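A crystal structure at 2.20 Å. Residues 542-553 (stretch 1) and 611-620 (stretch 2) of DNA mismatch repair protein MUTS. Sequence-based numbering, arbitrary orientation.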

# COMPACT_ATOMS: atom_id res chain seq x y z
N TYR C 542 -2.97 36.54 7.03
CA TYR C 542 -1.52 36.61 7.27
C TYR C 542 -1.06 38.05 7.10
O TYR C 542 -1.74 38.86 6.45
CB TYR C 542 -0.74 35.76 6.27
CG TYR C 542 -0.87 34.27 6.38
CD1 TYR C 542 -1.63 33.67 7.40
CD2 TYR C 542 -0.23 33.44 5.46
CE1 TYR C 542 -1.73 32.28 7.49
CE2 TYR C 542 -0.33 32.05 5.55
CZ TYR C 542 -1.07 31.48 6.56
OH TYR C 542 -1.15 30.11 6.63
N VAL C 543 0.10 38.39 7.65
CA VAL C 543 0.59 39.75 7.51
C VAL C 543 2.00 39.81 6.95
O VAL C 543 2.75 38.84 7.02
CB VAL C 543 0.55 40.48 8.86
CG1 VAL C 543 -0.88 40.43 9.42
CG2 VAL C 543 1.52 39.83 9.84
N ARG C 544 2.36 40.96 6.40
CA ARG C 544 3.69 41.14 5.85
C ARG C 544 4.71 41.30 6.97
O ARG C 544 4.54 42.16 7.84
CB ARG C 544 3.76 42.37 4.93
CG ARG C 544 5.17 42.64 4.40
CD ARG C 544 5.19 43.73 3.33
NE ARG C 544 6.55 44.00 2.87
CZ ARG C 544 6.85 44.51 1.67
NH1 ARG C 544 5.88 44.80 0.81
NH2 ARG C 544 8.11 44.71 1.33
N PRO C 545 5.76 40.46 6.97
CA PRO C 545 6.82 40.49 7.97
C PRO C 545 7.87 41.57 7.68
O PRO C 545 8.10 41.92 6.53
CB PRO C 545 7.42 39.09 7.87
CG PRO C 545 7.33 38.83 6.40
CD PRO C 545 5.91 39.28 6.10
N ARG C 546 8.49 42.09 8.73
CA ARG C 546 9.52 43.09 8.56
C ARG C 546 10.83 42.43 8.98
O ARG C 546 10.84 41.61 9.89
CB ARG C 546 9.24 44.30 9.45
CG ARG C 546 7.82 44.85 9.33
CD ARG C 546 7.49 45.31 7.92
NE ARG C 546 6.09 45.72 7.81
CZ ARG C 546 5.51 46.15 6.69
NH1 ARG C 546 6.22 46.21 5.56
NH2 ARG C 546 4.23 46.50 6.68
N PHE C 547 11.93 42.78 8.33
CA PHE C 547 13.21 42.18 8.66
C PHE C 547 14.11 43.11 9.45
O PHE C 547 14.21 44.29 9.15
CB PHE C 547 13.93 41.73 7.37
CG PHE C 547 13.13 40.76 6.55
CD1 PHE C 547 12.51 41.16 5.38
CD2 PHE C 547 12.97 39.44 6.98
CE1 PHE C 547 11.73 40.26 4.65
CE2 PHE C 547 12.20 38.54 6.26
CZ PHE C 547 11.58 38.94 5.09
N GLY C 548 14.76 42.55 10.47
CA GLY C 548 15.66 43.29 11.34
C GLY C 548 16.52 42.28 12.08
O GLY C 548 16.64 41.14 11.63
N ASP C 549 17.14 42.65 13.19
CA ASP C 549 17.95 41.67 13.91
C ASP C 549 17.21 41.09 15.10
O ASP C 549 17.66 40.15 15.74
CB ASP C 549 19.28 42.26 14.36
CG ASP C 549 20.04 41.33 15.29
OD1 ASP C 549 19.71 41.32 16.51
OD2 ASP C 549 20.95 40.61 14.82
N ARG C 550 16.05 41.65 15.39
CA ARG C 550 15.25 41.18 16.49
C ARG C 550 14.09 40.34 15.97
O ARG C 550 13.53 40.64 14.92
CB ARG C 550 14.68 42.36 17.29
CG ARG C 550 15.62 42.88 18.34
CD ARG C 550 15.32 44.33 18.71
NE ARG C 550 16.14 44.75 19.85
CZ ARG C 550 17.45 44.52 19.97
NH1 ARG C 550 18.11 43.86 19.03
NH2 ARG C 550 18.09 44.95 21.06
N LEU C 551 13.76 39.29 16.70
CA LEU C 551 12.62 38.49 16.32
C LEU C 551 11.53 38.99 17.25
O LEU C 551 11.67 38.93 18.47
CB LEU C 551 12.88 36.99 16.55
CG LEU C 551 11.71 36.06 16.22
CD1 LEU C 551 12.24 34.67 15.85
CD2 LEU C 551 10.75 35.98 17.40
N GLN C 552 10.47 39.54 16.67
CA GLN C 552 9.36 40.04 17.46
C GLN C 552 8.08 39.65 16.77
O GLN C 552 7.67 40.24 15.77
CB GLN C 552 9.44 41.56 17.63
CG GLN C 552 10.65 42.00 18.42
CD GLN C 552 10.66 43.49 18.74
OE1 GLN C 552 9.80 43.99 19.47
NE2 GLN C 552 11.64 44.20 18.19
N ILE C 553 7.44 38.62 17.32
CA ILE C 553 6.21 38.10 16.77
C ILE C 553 5.05 38.32 17.73
O ILE C 553 5.10 37.89 18.88
CB ILE C 553 6.33 36.59 16.47
CG1 ILE C 553 7.52 36.32 15.54
CG2 ILE C 553 5.04 36.07 15.86
CD1 ILE C 553 7.74 34.84 15.22
N ALA C 611 0.41 35.80 11.75
CA ALA C 611 0.61 36.57 12.97
C ALA C 611 -0.05 37.94 12.84
O ALA C 611 -0.53 38.30 11.76
CB ALA C 611 2.11 36.74 13.25
N GLU C 612 -0.08 38.69 13.93
CA GLU C 612 -0.65 40.03 13.90
C GLU C 612 0.44 40.95 13.38
O GLU C 612 0.19 41.85 12.60
CB GLU C 612 -1.09 40.46 15.30
CG GLU C 612 -2.57 40.23 15.55
CD GLU C 612 -2.98 40.59 16.96
OE1 GLU C 612 -2.35 41.50 17.56
OE2 GLU C 612 -3.94 39.98 17.48
N GLU C 613 1.67 40.70 13.82
CA GLU C 613 2.82 41.48 13.40
C GLU C 613 4.02 40.56 13.55
O GLU C 613 4.07 39.72 14.44
CB GLU C 613 3.02 42.71 14.29
CG GLU C 613 4.16 43.64 13.83
CD GLU C 613 4.28 44.89 14.69
OE1 GLU C 613 5.19 45.72 14.44
OE2 GLU C 613 3.46 45.05 15.62
N ALA C 614 4.99 40.71 12.66
CA ALA C 614 6.16 39.87 12.75
C ALA C 614 7.38 40.64 12.28
O ALA C 614 7.40 41.18 11.17
CB ALA C 614 5.97 38.59 11.93
N HIS C 615 8.36 40.73 13.16
CA HIS C 615 9.63 41.38 12.88
C HIS C 615 10.56 40.19 12.93
O HIS C 615 10.60 39.47 13.93
CB HIS C 615 9.95 42.41 13.97
CG HIS C 615 9.18 43.69 13.84
ND1 HIS C 615 9.60 44.74 13.06
CD2 HIS C 615 7.98 44.06 14.36
CE1 HIS C 615 8.70 45.71 13.11
NE2 HIS C 615 7.71 45.33 13.89
N LEU C 616 11.31 39.96 11.86
CA LEU C 616 12.18 38.79 11.79
C LEU C 616 13.57 39.01 11.25
O LEU C 616 13.79 39.86 10.38
CB LEU C 616 11.51 37.71 10.94
CG LEU C 616 10.13 37.23 11.38
CD1 LEU C 616 9.44 36.54 10.22
CD2 LEU C 616 10.26 36.30 12.58
N PRO C 617 14.55 38.26 11.77
CA PRO C 617 15.92 38.39 11.28
C PRO C 617 16.07 37.42 10.10
O PRO C 617 15.16 36.62 9.83
CB PRO C 617 16.76 37.97 12.49
CG PRO C 617 15.91 36.92 13.13
CD PRO C 617 14.50 37.50 13.04
N LEU C 618 17.18 37.49 9.38
CA LEU C 618 17.38 36.58 8.27
C LEU C 618 18.24 35.43 8.76
O LEU C 618 19.46 35.57 8.89
CB LEU C 618 18.04 37.32 7.11
CG LEU C 618 17.14 38.40 6.52
CD1 LEU C 618 17.94 39.36 5.64
CD2 LEU C 618 16.03 37.72 5.75
N PHE C 619 17.61 34.30 9.07
CA PHE C 619 18.33 33.13 9.57
C PHE C 619 19.09 32.44 8.44
O PHE C 619 18.65 32.42 7.29
CB PHE C 619 17.35 32.14 10.21
CG PHE C 619 16.57 32.71 11.37
CD1 PHE C 619 15.25 33.10 11.21
CD2 PHE C 619 17.16 32.85 12.62
CE1 PHE C 619 14.52 33.63 12.29
CE2 PHE C 619 16.44 33.38 13.69
CZ PHE C 619 15.12 33.76 13.53
N ASP C 620 20.25 31.87 8.77
CA ASP C 620 21.05 31.17 7.77
C ASP C 620 20.65 29.70 7.69
O ASP C 620 21.04 28.98 6.78
CB ASP C 620 22.55 31.33 8.07
CG ASP C 620 22.99 30.59 9.32
OD1 ASP C 620 22.13 30.14 10.10
OD2 ASP C 620 24.21 30.47 9.52
O HOH W 1 4.52 42.39 10.40

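Stretch 2 threads between two segments of stretch 1, its strand 613-616 pairing in parallel with Arg546 and Phe547 and antiparallel with strand 551-553, so that stretch 1 borders it on two sides.

Ala611 opens the walk: its CB lies 4.0 Å from Ile553 CG2, the small methyl of alanine against a methyl of the branched isoleucine side chain, while its O sits 3.2 Å from Val543 CG1. Glu612 and Glu613 point away from stretch 1, as suits charged groups; Glu613 OE1 accepts a hydrogen bond from His615 NE2 at 2.6 Å, tying together two side chains of alternate residues.

At Ala614 the parallel ladder begins. Its O accepts from Arg546 N at 2.8 Å, whereas its N donates to water 1 at 2.9 Å, and that water donates to Arg544 O at 2.6 Å, bridging the backbones where no direct bond forms. Proline lacks an amide hydrogen, but Pro545 still contributes its ring, with CB 4.3 Å from Ala614 CB.

His615 turns its backbone to the antiparallel neighbour: Gln552 N donates to His615 O, and His615 N to Gln552 O, both at 2.7 Å. Its side chain shares a face with the long polar chains of Arg546 and Gln552, a fitting place for groups that tolerate solvent; His615 ND1 lies 3.7 Å from Arg546 CB.

Leu616 turns back to the parallel side, its N donating to Arg546 O at 2.6 Å and its O accepting from Gly548 N at 2.9 Å. Its buried side chain lies on the face that also carries Phe547, Ala614 and Ile553; Leu616 CD2 is 3.9 Å from both Ile553 CD1 and Leu551 CG, and Leu616 CD1 is 4.0 Å from Pro545 CB.

Beyond the strand, Pro617 has no amide hydrogen to offer and packs CD 3.9 Å from Leu551 CB. Leu618 CD2 reaches Phe547 CD2 at 3.7 Å, and Phe619 meets Leu551 CD1 edge-on, with CZ at 3.8 Å. Asp620 lies out of reach.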